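Local atomic coordinates of putative epimerase (Burkholderia cenocepacia, PDB entry 4LW8), a protein that probably acts as an NAD(P)-dependent epimerase in the biosynthesis of the lipopolysaccharide O-antigen of the bacterial outer membrane. Residues A[17-22]-A[85-90]; A[24-29]-A[43-48]; A[79-84]-A[119-124]; A[126-131]-A[176-181]. One frame throughout, in Å; residues are numbered along the deposited sequence.

Contact 1 (A[17-22]-A[85-90]); sequences PSRRAF and RPDAVV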
loop_
_atom_site.group_PDB
_atom_site.type_symbol
_atom_site.label_atom_id
_atom_site.label_comp_id
_atom_site.label_asym_id
_atom_site.label_seq_id
_atom_site.Cartn_x
_atom_site.Cartn_y
_atom_site.Cartn_z
ATOM N N PRO A 17 -0.458 -37.252 -10.949
ATOM C CA PRO A 17 -1.783 -36.695 -10.628
ATOM C C PRO A 17 -2.233 -35.612 -11.615
ATOM O O PRO A 17 -1.433 -34.760 -12.029
ATOM C CB PRO A 17 -1.593 -36.099 -9.227
ATOM C CG PRO A 17 -0.387 -36.791 -8.664
ATOM C CD PRO A 17 0.500 -37.085 -9.843
ATOM N N SER A 18 -3.510 -35.660 -11.985
ATOM C CA SER A 18 -4.106 -34.682 -12.891
ATOM C C SER A 18 -4.361 -33.319 -12.229
ATOM O O SER A 18 -4.328 -32.281 -12.894
ATOM C CB SER A 18 -5.411 -35.236 -13.456
ATOM O OG SER A 18 -6.336 -35.480 -12.417
ATOM N N ARG A 19 -4.639 -33.331 -10.928
ATOM C CA ARG A 19 -4.923 -32.105 -10.183
ATOM C C ARG A 19 -3.641 -31.340 -9.858
ATOM O O ARG A 19 -2.725 -31.879 -9.240
ATOM C CB ARG A 19 -5.679 -32.432 -8.897
ATOM C CG ARG A 19 -6.235 -31.217 -8.192
ATOM C CD ARG A 19 -7.102 -31.627 -7.015
ATOM N NE ARG A 19 -7.960 -30.531 -6.569
ATOM C CZ ARG A 19 -8.496 -30.448 -5.355
ATOM N NH1 ARG A 19 -8.254 -31.393 -4.452
ATOM N NH2 ARG A 19 -9.268 -29.412 -5.043
ATOM N N ARG A 20 -3.577 -30.079 -10.265
ATOM C CA ARG A 20 -2.320 -29.357 -10.196
ATOM C C ARG A 20 -2.321 -28.200 -9.200
ATOM O O ARG A 20 -3.321 -27.502 -9.009
ATOM C CB ARG A 20 -1.949 -28.839 -11.587
ATOM C CG ARG A 20 -1.676 -29.962 -12.587
ATOM C CD ARG A 20 -1.787 -29.434 -13.985
ATOM N NE ARG A 20 -1.398 -30.378 -15.021
ATOM C CZ ARG A 20 -0.964 -29.982 -16.209
ATOM N NH1 ARG A 20 -0.862 -28.682 -16.452
ATOM N NH2 ARG A 20 -0.615 -30.858 -17.137
ATOM N N ALA A 21 -1.176 -28.014 -8.559
ATOM C CA ALA A 21 -0.943 -26.826 -7.747
ATOM C C ALA A 21 0.187 -26.036 -8.370
ATOM O O ALA A 21 1.069 -26.611 -9.020
ATOM C CB ALA A 21 -0.610 -27.197 -6.323
ATOM N N PHE A 22 0.151 -24.720 -8.172
ATOM C CA PHE A 22 1.156 -23.814 -8.695
ATOM C C PHE A 22 1.649 -22.931 -7.546
ATOM O O PHE A 22 0.864 -22.212 -6.920
ATOM C CB PHE A 22 0.561 -22.978 -9.834
ATOM C CG PHE A 22 1.538 -22.060 -10.514
ATOM C CD1 PHE A 22 2.593 -22.570 -11.255
ATOM C CD2 PHE A 22 1.375 -20.678 -10.440
ATOM C CE1 PHE A 22 3.480 -21.724 -11.902
ATOM C CE2 PHE A 22 2.268 -19.821 -11.074
ATOM C CZ PHE A 22 3.319 -20.343 -11.812
ATOM N N ARG A 85 -1.980 -24.529 -15.492
ATOM C CA ARG A 85 -3.430 -24.702 -15.323
ATOM C C ARG A 85 -3.829 -25.107 -13.895
ATOM O O ARG A 85 -4.554 -26.072 -13.705
ATOM C CB ARG A 85 -3.976 -25.735 -16.303
ATOM C CG ARG A 85 -4.032 -25.220 -17.720
ATOM C CD ARG A 85 -4.855 -26.108 -18.633
ATOM N NE ARG A 85 -4.278 -27.435 -18.839
ATOM C CZ ARG A 85 -3.201 -27.688 -19.584
ATOM N NH1 ARG A 85 -2.530 -26.694 -20.179
ATOM N NH2 ARG A 85 -2.780 -28.944 -19.712
ATOM N N PRO A 86 -3.351 -24.377 -12.888
ATOM C CA PRO A 86 -3.557 -24.898 -11.534
ATOM C C PRO A 86 -4.996 -24.842 -11.034
ATOM O O PRO A 86 -5.746 -23.952 -11.419
ATOM C CB PRO A 86 -2.682 -23.969 -10.689
ATOM C CG PRO A 86 -2.757 -22.674 -11.419
ATOM C CD PRO A 86 -2.708 -23.048 -12.870
ATOM N N ASP A 87 -5.367 -25.801 -10.189
ATOM C CA ASP A 87 -6.581 -25.654 -9.404
ATOM C C ASP A 87 -6.286 -24.917 -8.094
ATOM O O ASP A 87 -7.151 -24.231 -7.563
ATOM C CB ASP A 87 -7.219 -27.010 -9.102
ATOM C CG ASP A 87 -8.623 -26.876 -8.553
ATOM O OD1 ASP A 87 -9.469 -26.232 -9.222
ATOM O OD2 ASP A 87 -8.879 -27.411 -7.453
ATOM N N ALA A 88 -5.069 -25.049 -7.579
ATOM C CA ALA A 88 -4.666 -24.361 -6.342
ATOM C C ALA A 88 -3.385 -23.559 -6.553
ATOM O O ALA A 88 -2.460 -24.019 -7.212
ATOM C CB ALA A 88 -4.469 -25.359 -5.207
ATOM N N VAL A 89 -3.340 -22.356 -5.996
ATOM C CA VAL A 89 -2.166 -21.506 -6.121
ATOM C C VAL A 89 -1.703 -21.056 -4.743
ATOM O O VAL A 89 -2.519 -20.650 -3.920
ATOM C CB VAL A 89 -2.457 -20.260 -7.009
ATOM C CG1 VAL A 89 -1.254 -19.324 -7.043
ATOM C CG2 VAL A 89 -2.849 -20.686 -8.427
ATOM N N VAL A 90 -0.402 -21.134 -4.481
ATOM C CA VAL A 90 0.136 -20.560 -3.257
ATOM C C VAL A 90 1.230 -19.584 -3.648
ATOM O O VAL A 90 2.218 -19.951 -4.268
ATOM C CB VAL A 90 0.689 -21.618 -2.282
ATOM C CG1 VAL A 90 1.125 -20.942 -0.957
ATOM C CG2 VAL A 90 -0.357 -22.661 -1.985
#

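Contact 2 (A[24-29]-A[43-48]); sequences TGLTGF and YDVWGT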
loop_
_atom_site.group_PDB
_atom_site.type_symbol
_atom_site.label_atom_id
_atom_site.label_comp_id
_atom_site.label_asym_id
_atom_site.label_seq_id
_atom_site.Cartn_x
_atom_site.Cartn_y
_atom_site.Cartn_z
ATOM N N THR A 24 4.448 -20.082 -6.322
ATOM C CA THR A 24 5.556 -19.186 -6.609
ATOM C C THR A 24 6.602 -19.280 -5.490
ATOM O O THR A 24 6.256 -19.481 -4.331
ATOM C CB THR A 24 5.097 -17.735 -6.771
ATOM O OG1 THR A 24 4.539 -17.265 -5.533
ATOM C CG2 THR A 24 4.068 -17.626 -7.909
ATOM N N GLY A 25 7.881 -19.140 -5.840
ATOM C CA GLY A 25 8.952 -19.274 -4.855
ATOM C C GLY A 25 8.976 -20.683 -4.283
ATOM O O GLY A 25 9.271 -20.877 -3.106
ATOM N N LEU A 26 8.651 -21.665 -5.126
ATOM C CA LEU A 26 8.539 -23.061 -4.706
ATOM C C LEU A 26 9.813 -23.614 -4.054
ATOM O O LEU A 26 9.723 -24.426 -3.125
ATOM C CB LEU A 26 8.175 -23.949 -5.911
ATOM C CG LEU A 26 8.102 -25.468 -5.706
ATOM C CD1 LEU A 26 7.194 -25.834 -4.535
ATOM C CD2 LEU A 26 7.616 -26.155 -6.971
ATOM N N THR A 27 10.991 -23.195 -4.522
ATOM C CA THR A 27 12.228 -23.795 -4.005
ATOM C C THR A 27 12.807 -23.022 -2.809
ATOM O O THR A 27 13.864 -23.357 -2.306
ATOM C CB THR A 27 13.319 -23.931 -5.100
ATOM O OG1 THR A 27 13.637 -22.644 -5.641
ATOM C CG2 THR A 27 12.825 -24.848 -6.228
ATOM N N GLY A 28 12.103 -22.002 -2.329
ATOM C CA GLY A 28 12.569 -21.323 -1.129
ATOM C C GLY A 28 12.278 -22.164 0.107
ATOM O O GLY A 28 11.738 -23.275 0.008
ATOM N N PHE A 29 12.626 -21.629 1.269
ATOM C CA PHE A 29 12.424 -22.306 2.544
ATOM C C PHE A 29 10.986 -22.791 2.752
ATOM O O PHE A 29 10.754 -23.977 2.944
ATOM C CB PHE A 29 12.820 -21.364 3.682
ATOM C CG PHE A 29 12.352 -21.810 5.041
ATOM C CD1 PHE A 29 12.809 -22.998 5.593
ATOM C CD2 PHE A 29 11.495 -21.013 5.787
ATOM C CE1 PHE A 29 12.392 -23.397 6.841
ATOM C CE2 PHE A 29 11.076 -21.406 7.029
ATOM C CZ PHE A 29 11.525 -22.601 7.563
ATOM N N TYR A 43 -1.805 -33.356 -4.966
ATOM C CA TYR A 43 -1.567 -32.457 -6.099
ATOM C C TYR A 43 -0.304 -32.792 -6.895
ATOM O O TYR A 43 0.677 -33.296 -6.350
ATOM C CB TYR A 43 -1.447 -30.999 -5.635
ATOM C CG TYR A 43 -2.727 -30.353 -5.140
ATOM C CD1 TYR A 43 -3.562 -29.651 -6.009
ATOM C CD2 TYR A 43 -3.093 -30.429 -3.797
ATOM C CE1 TYR A 43 -4.741 -29.054 -5.555
ATOM C CE2 TYR A 43 -4.260 -29.832 -3.331
ATOM C CZ TYR A 43 -5.083 -29.151 -4.214
ATOM O OH TYR A 43 -6.243 -28.570 -3.750
ATOM N N ASP A 44 -0.338 -32.496 -8.188
ATOM C CA ASP A 44 0.871 -32.397 -8.998
ATOM C C ASP A 44 1.401 -30.984 -8.807
ATOM O O ASP A 44 0.767 -30.019 -9.232
ATOM C CB ASP A 44 0.577 -32.694 -10.479
ATOM C CG ASP A 44 1.817 -32.611 -11.367
ATOM O OD1 ASP A 44 2.959 -32.683 -10.853
ATOM O OD2 ASP A 44 1.645 -32.479 -12.601
ATOM N N VAL A 45 2.545 -30.852 -8.149
ATOM C CA VAL A 45 3.036 -29.531 -7.767
ATOM C C VAL A 45 3.932 -28.926 -8.840
ATOM O O VAL A 45 4.958 -29.510 -9.203
ATOM C CB VAL A 45 3.799 -29.588 -6.422
ATOM C CG1 VAL A 45 4.363 -28.219 -6.053
ATOM C CG2 VAL A 45 2.882 -30.084 -5.331
ATOM N N TRP A 46 3.503 -27.776 -9.367
ATOM C CA TRP A 46 4.303 -26.936 -10.271
ATOM C C TRP A 46 4.710 -25.677 -9.519
ATOM O O TRP A 46 4.089 -25.330 -8.526
ATOM C CB TRP A 46 3.529 -26.517 -11.523
ATOM C CG TRP A 46 3.059 -27.611 -12.422
ATOM C CD1 TRP A 46 2.491 -28.801 -12.053
ATOM C CD2 TRP A 46 3.094 -27.609 -13.849
ATOM N NE1 TRP A 46 2.189 -29.545 -13.163
ATOM C CE2 TRP A 46 2.540 -28.833 -14.282
ATOM C CE3 TRP A 46 3.551 -26.697 -14.805
ATOM C CZ2 TRP A 46 2.428 -29.171 -15.635
ATOM C CZ3 TRP A 46 3.438 -27.033 -16.145
ATOM C CH2 TRP A 46 2.876 -28.259 -16.545
ATOM N N GLY A 47 5.731 -24.974 -9.990
ATOM C CA GLY A 47 6.105 -23.739 -9.326
ATOM C C GLY A 47 7.137 -22.938 -10.083
ATOM O O GLY A 47 7.681 -23.416 -11.073
ATOM N N THR A 48 7.417 -21.720 -9.616
ATOM C CA THR A 48 8.383 -20.874 -10.301
ATOM C C THR A 48 9.733 -20.893 -9.596
ATOM O O THR A 48 9.793 -21.107 -8.390
ATOM C CB THR A 48 7.891 -19.418 -10.407
ATOM O OG1 THR A 48 7.758 -18.854 -9.089
ATOM C CG2 THR A 48 6.541 -19.367 -11.125
HETATM O O HOH W 1 11.631 -21.025 -6.167
#

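Contact 3 (A[79-84]-A[119-124]); sequences AAAADA and AALSGL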
loop_
_atom_site.group_PDB
_atom_site.type_symbol
_atom_site.label_atom_id
_atom_site.label_comp_id
_atom_site.label_asym_id
_atom_site.label_seq_id
_atom_site.Cartn_x
_atom_site.Cartn_y
_atom_site.Cartn_z
ATOM N N ALA A 79 2.212 -17.173 -19.528
ATOM C CA ALA A 79 2.519 -18.431 -20.212
ATOM C C ALA A 79 2.739 -19.589 -19.239
ATOM O O ALA A 79 2.304 -20.714 -19.503
ATOM C CB ALA A 79 3.731 -18.262 -21.112
ATOM N N ALA A 80 3.414 -19.324 -18.123
ATOM C CA ALA A 80 3.596 -20.351 -17.095
ATOM C C ALA A 80 2.255 -20.807 -16.497
ATOM O O ALA A 80 2.023 -21.997 -16.305
ATOM C CB ALA A 80 4.517 -19.844 -15.980
ATOM N N ALA A 81 1.379 -19.855 -16.194
ATOM C CA ALA A 81 0.081 -20.175 -15.612
ATOM C C ALA A 81 -0.777 -20.974 -16.573
ATOM O O ALA A 81 -1.460 -21.927 -16.175
ATOM C CB ALA A 81 -0.648 -18.907 -15.220
ATOM N N ALA A 82 -0.764 -20.568 -17.836
ATOM C CA ALA A 82 -1.601 -21.221 -18.840
ATOM C C ALA A 82 -1.147 -22.671 -19.085
ATOM O O ALA A 82 -1.950 -23.530 -19.433
ATOM C CB ALA A 82 -1.604 -20.416 -20.139
ATOM N N ASP A 83 0.141 -22.919 -18.898
ATOM C CA ASP A 83 0.731 -24.252 -19.028
ATOM C C ASP A 83 0.411 -25.074 -17.774
ATOM O O ASP A 83 -0.000 -26.228 -17.863
ATOM C CB ASP A 83 2.250 -24.126 -19.224
ATOM C CG ASP A 83 2.934 -25.449 -19.622
ATOM O OD1 ASP A 83 2.278 -26.359 -20.160
ATOM O OD2 ASP A 83 4.151 -25.564 -19.386
ATOM N N ALA A 84 0.615 -24.465 -16.606
ATOM C CA ALA A 84 0.391 -25.133 -15.330
ATOM C C ALA A 84 -1.096 -25.435 -15.076
ATOM O O ALA A 84 -1.427 -26.462 -14.498
ATOM C CB ALA A 84 0.972 -24.288 -14.185
ATOM N N ALA A 119 -3.261 -11.437 -12.667
ATOM C CA ALA A 119 -3.671 -11.215 -14.057
ATOM C C ALA A 119 -3.524 -12.486 -14.897
ATOM O O ALA A 119 -4.374 -12.787 -15.747
ATOM C CB ALA A 119 -2.865 -10.060 -14.690
ATOM N N ALA A 120 -2.436 -13.217 -14.668
ATOM C CA ALA A 120 -2.183 -14.475 -15.369
ATOM C C ALA A 120 -3.263 -15.517 -15.049
ATOM O O ALA A 120 -3.766 -16.197 -15.941
ATOM C CB ALA A 120 -0.799 -15.011 -15.011
ATOM N N LEU A 121 -3.618 -15.636 -13.773
ATOM C CA LEU A 121 -4.625 -16.618 -13.369
ATOM C C LEU A 121 -6.007 -16.228 -13.888
ATOM O O LEU A 121 -6.777 -17.067 -14.366
ATOM C CB LEU A 121 -4.644 -16.767 -11.846
ATOM C CG LEU A 121 -3.308 -17.221 -11.229
ATOM C CD1 LEU A 121 -3.354 -17.092 -9.717
ATOM C CD2 LEU A 121 -3.046 -18.672 -11.630
ATOM N N SER A 122 -6.294 -14.936 -13.839
ATOM C CA SER A 122 -7.605 -14.424 -14.215
ATOM C C SER A 122 -7.874 -14.642 -15.705
ATOM O O SER A 122 -9.020 -14.758 -16.139
ATOM C CB SER A 122 -7.699 -12.936 -13.844
ATOM O OG SER A 122 -8.989 -12.418 -14.112
ATOM N N GLY A 123 -6.812 -14.700 -16.492
ATOM C CA GLY A 123 -6.950 -14.885 -17.920
ATOM C C GLY A 123 -7.074 -16.337 -18.355
ATOM O O GLY A 123 -7.274 -16.601 -19.529
ATOM N N LEU A 124 -6.964 -17.273 -17.415
ATOM C CA LEU A 124 -7.087 -18.693 -17.736
ATOM C C LEU A 124 -8.510 -19.045 -18.139
ATOM O O LEU A 124 -9.463 -18.427 -17.672
ATOM C CB LEU A 124 -6.672 -19.569 -16.556
ATOM C CG LEU A 124 -5.220 -19.456 -16.099
ATOM C CD1 LEU A 124 -4.948 -20.455 -14.986
ATOM C CD2 LEU A 124 -4.301 -19.683 -17.282
#

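Contact 4 (A[126-131]-A[176-181]); sequences RRPSAV and DRLPIV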
loop_
_atom_site.group_PDB
_atom_site.type_symbol
_atom_site.label_atom_id
_atom_site.label_comp_id
_atom_site.label_asym_id
_atom_site.label_seq_id
_atom_site.Cartn_x
_atom_site.Cartn_y
_atom_site.Cartn_z
ATOM N N ARG A 126 -9.911 -21.855 -17.358
ATOM C CA ARG A 126 -10.448 -22.365 -16.111
ATOM C C ARG A 126 -9.663 -21.712 -14.981
ATOM O O ARG A 126 -8.459 -21.913 -14.862
ATOM C CB ARG A 126 -10.351 -23.892 -16.047
ATOM C CG ARG A 126 -11.231 -24.543 -14.981
ATOM C CD ARG A 126 -10.876 -26.021 -14.778
ATOM N NE ARG A 126 -9.735 -26.172 -13.878
ATOM C CZ ARG A 126 -8.522 -26.569 -14.258
ATOM N NH1 ARG A 126 -8.286 -26.876 -15.530
ATOM N NH2 ARG A 126 -7.546 -26.663 -13.365
ATOM N N ARG A 127 -10.339 -20.919 -14.164
ATOM C CA ARG A 127 -9.660 -20.211 -13.095
ATOM C C ARG A 127 -9.523 -21.141 -11.898
ATOM O O ARG A 127 -10.354 -22.023 -11.706
ATOM C CB ARG A 127 -10.420 -18.934 -12.736
ATOM C CG ARG A 127 -10.244 -17.819 -13.773
ATOM C CD ARG A 127 -11.272 -16.715 -13.569
ATOM N NE ARG A 127 -11.167 -15.656 -14.570
ATOM C CZ ARG A 127 -12.053 -14.672 -14.714
ATOM N NH1 ARG A 127 -13.119 -14.619 -13.922
ATOM N NH2 ARG A 127 -11.883 -13.751 -15.655
ATOM N N PRO A 128 -8.458 -20.962 -11.102
ATOM C CA PRO A 128 -8.226 -21.848 -9.952
ATOM C C PRO A 128 -9.360 -21.791 -8.925
ATOM O O PRO A 128 -10.069 -20.790 -8.859
ATOM C CB PRO A 128 -6.902 -21.333 -9.362
ATOM C CG PRO A 128 -6.713 -19.972 -9.939
ATOM C CD PRO A 128 -7.414 -19.940 -11.256
ATOM N N SER A 129 -9.542 -22.860 -8.154
ATOM C CA SER A 129 -10.572 -22.909 -7.115
ATOM C C SER A 129 -10.123 -22.174 -5.849
ATOM O O SER A 129 -10.941 -21.803 -5.001
ATOM C CB SER A 129 -10.925 -24.361 -6.769
ATOM O OG SER A 129 -11.308 -25.096 -7.914
ATOM N N ALA A 130 -8.812 -21.979 -5.708
ATOM C CA ALA A 130 -8.274 -21.301 -4.525
ATOM C C ALA A 130 -6.914 -20.673 -4.812
ATOM O O ALA A 130 -6.014 -21.331 -5.351
ATOM C CB ALA A 130 -8.169 -22.267 -3.365
ATOM N N VAL A 131 -6.786 -19.397 -4.462
ATOM C CA VAL A 131 -5.544 -18.653 -4.606
ATOM C C VAL A 131 -5.136 -18.111 -3.236
ATOM O O VAL A 131 -5.749 -17.199 -2.728
ATOM C CB VAL A 131 -5.706 -17.493 -5.600
ATOM C CG1 VAL A 131 -4.382 -16.727 -5.789
ATOM C CG2 VAL A 131 -6.243 -18.010 -6.931
ATOM N N ASP A 176 -13.401 -10.174 -7.783
ATOM C CA ASP A 176 -14.539 -10.519 -8.643
ATOM C C ASP A 176 -14.167 -11.604 -9.660
ATOM O O ASP A 176 -15.036 -12.179 -10.313
ATOM C CB ASP A 176 -15.067 -9.272 -9.373
ATOM C CG ASP A 176 -13.967 -8.533 -10.155
ATOM O OD1 ASP A 176 -12.772 -8.650 -9.779
ATOM O OD2 ASP A 176 -14.296 -7.840 -11.148
ATOM N N ARG A 177 -12.873 -11.876 -9.798
ATOM C CA ARG A 177 -12.401 -12.810 -10.818
ATOM C C ARG A 177 -11.763 -14.064 -10.228
ATOM O O ARG A 177 -11.737 -15.106 -10.875
ATOM C CB ARG A 177 -11.416 -12.100 -11.759
ATOM C CG ARG A 177 -12.130 -11.257 -12.837
ATOM C CD ARG A 177 -11.259 -10.113 -13.354
ATOM N NE ARG A 177 -11.093 -9.046 -12.366
ATOM C CZ ARG A 177 -10.429 -7.913 -12.588
ATOM N NH1 ARG A 177 -9.847 -7.703 -13.765
ATOM N NH2 ARG A 177 -10.339 -6.994 -11.633
ATOM N N LEU A 178 -11.278 -13.974 -8.992
ATOM C CA LEU A 178 -10.532 -15.078 -8.389
ATOM C C LEU A 178 -10.906 -15.289 -6.923
ATOM O O LEU A 178 -11.156 -14.326 -6.206
ATOM C CB LEU A 178 -9.017 -14.829 -8.501
ATOM C CG LEU A 178 -8.324 -14.749 -9.875
ATOM C CD1 LEU A 178 -6.880 -14.225 -9.692
ATOM C CD2 LEU A 178 -8.293 -16.110 -10.544
ATOM N N PRO A 179 -10.921 -16.553 -6.472
ATOM C CA PRO A 179 -11.150 -16.865 -5.053
ATOM C C PRO A 179 -9.871 -16.698 -4.240
ATOM O O PRO A 179 -9.028 -17.594 -4.209
ATOM C CB PRO A 179 -11.596 -18.318 -5.080
ATOM C CG PRO A 179 -10.920 -18.889 -6.300
ATOM C CD PRO A 179 -10.823 -17.771 -7.300
ATOM N N ILE A 180 -9.744 -15.557 -3.575
ATOM C CA ILE A 180 -8.463 -15.154 -2.994
ATOM C C ILE A 180 -8.505 -15.201 -1.477
ATOM O O ILE A 180 -9.375 -14.598 -0.854
ATOM C CB ILE A 180 -8.063 -13.725 -3.455
ATOM C CG1 ILE A 180 -7.816 -13.721 -4.965
ATOM C CG2 ILE A 180 -6.800 -13.216 -2.696
ATOM C CD1 ILE A 180 -7.673 -12.326 -5.579
ATOM N N VAL A 181 -7.563 -15.936 -0.896
ATOM C CA VAL A 181 -7.422 -16.059 0.547
ATOM C C VAL A 181 -6.087 -15.457 0.927
ATOM O O VAL A 181 -5.079 -15.710 0.257
ATOM C CB VAL A 181 -7.504 -17.529 1.001
ATOM C CG1 VAL A 181 -7.485 -17.624 2.515
ATOM C CG2 VAL A 181 -8.782 -18.161 0.452
HETATM O O HOH W 2 -14.251 -16.230 -12.029
#

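Contact 1 (A[17-22]-A[85-90])
R19 and D87 meet at the approach to strands 20-24 and 88-91, parallel neighbours in the Rossmann-type sheet of this epimerase family. From an extended R19, NH2 reaches D87 OD2 at 3.2 Å within the guanidinium plane, a doubtful salt bridge, because R19 is poorly ordered and D87 has two conformers. In the conformer described D87 OD1 also lies very close to S129 OG, just ahead of strand 130-134, a bond equally doubtful. R20 O accepts from D87 N at 2.9 Å and more weakly from A88 N. The R20 side chain runs beside that of R85, with R20 NH1 over one face of the R85 guanidinium and 3.8 Å from R85 NH2. Two positive charges so close probably repel, but R20 NH1 is held by A84 O. A21 CB lies 4.4 Å from A88 CB on one face of the sheet, and F22 and V89 share the other. F22 N donates to A88 O (2.9 Å). With F22 CG anti to the backbone N (chi1 -176°), the ring leads away from 85-90 while F22 CB packs on P86 CB at 3.5 Å. F22 O accepts from V90 N at 3.0 Å and receives the V89 CA-H, with V89 CA 3.2 Å away.

Contact 2 (A[24-29]-A[43-48])
The glycine-rich turn that follows the first strand of a Rossmann fold packs here on the second strand, T24, G25 and L26 meeting G47 and T48. Its sequence, TGLTGFTG from T24 onward, matches the TGxxGxxG signature with which extended short-chain dehydrogenases and epimerases bind the dinucleotide, so the turn probably lies beside the cofactor diphosphate. G25 takes positive phi and begins a type I turn, closed by a bond from G28 N to G25 O of 3.1 Å. The T24 and T48 side chains lie alongside each other, pointing the same way. T48 OG1 sits between its own backbone N and carbonyl carbon (chi1 64°) and comes within 3.3 Å of T24 CA, with G25 N equally near; T24 OG1 is engaged instead by H91 and A93. L26 carries the apolar part. Because G47 has no side chain, L26 CD2 can settle on the strand backbone, 3.7 Å from G47 CA. Both leucine methyls also approach V45 CG1, L26 CD2 at 4.0 Å, the two side chains crossing obliquely. A water links T27, within the turn, to the strand: it accepts from T27 N at 2.8 Å, donates to T48 O at 2.9 Å and bonds to T27 OG1. Helix 29-40, linking the segments, completes a beta-alpha-beta crossover; its A35 meets L26 and its L38 meets V45, while L66 of strand 65-68 also touches L26.

Contact 3 (A[79-84]-A[119-124])
A81 and A120 bring together the C-terminal ends of helices 74-84 and 103-122, neighbours on the face of the Rossmann sheet that carries F22 and V89. The contact is apolar throughout. Its first element is a meeting of small side chains: A81 CB and A120 CB point at each other across 3.9 Å, and with nothing larger between them the helix backbones come close, A81 CA to A120 CA being 6.1 Å. L121 adds to this patch, its CD2 coming to 4.3 Å from A81 CB, and the same leucine packs on P86 and V89 toward the sheet. The second element is the leucine just beyond the end of helix 103-122. L124 N still bonds to L121 O (3.1 Å); L124 CG is anti to its own carbonyl carbon (chi1 -63°), and the methyls beyond it lie against helix 74-84. Polar backbone groups at these helix ends look to other partners: A84 O accepts from R20 NH1 and S122 O from R127 NE. L124 CD2 does most of the touching: with L124 CD1 also near A81 O, it lies over the A81-A82 peptide, 3.8 Å from A81 O, 4.0 Å from A82 CB and a tight 3.5 Å from A82 CA.

Contact 4 (A[126-131]-A[176-181])
R177 and R127 meet just before the N-terminal ends of two parallel strands, 130-134 and 180-189, of the Rossmann-type sheet. R177 CB sits above one face of the R127 guanidinium, toward the rim and 3.7 Å from R127 NH1. The two guanidinium planes stand 66° apart, and their charged atoms stay separate, R127 NH2 being 5.8 Å from R177 NE. R177 O is tied to R127 through a water that accepts from R127 NH1 in the guanidinium plane (2.7 Å) and donates to R177 O (3.0 Å). L178 sends CD2 inward to P128 CD at 4.0 Å, crossing the R127 chain at about a right angle. The P179 ring lies against the backbone oxygens of P128 and S129, its CG 3.2 Å from S129 O. P179 O accepts from V131 N, I180 pairs with V131 on the same face of the sheet, and V181 N donates to V131 O, both bonds 2.9 Å long. The like charges are probably tolerated because each has other partners: R127 NE donates to S122 O, and R177 has a salt bridge to D176 and a cation-pi contact with W174. The strands themselves are joined by the two backbone bonds of V131.

How the contacts relate
Contacts 1, 2 and 4 belong to one mixed sheet, in which strands 44-49, 20-24, 88-91, 130-134 and 180-189 follow one another in that order and run parallel; contact 3 joins two helices covering one face of it. Along the chain, contact 2 is nested within the loop closed by contact 1, contact 3 alternates with contact 1, and contact 4 comes last. Contact 1 has its centre 10 Å from that of contact 2, 11 Å from contact 3 and 12 Å from contact 4; contacts 1 and 3 each touch all the others. Contacts 2 and 4, with centres 18 Å apart, do not touch. Together they join part of the Rossmann core expected to hold the dinucleotide.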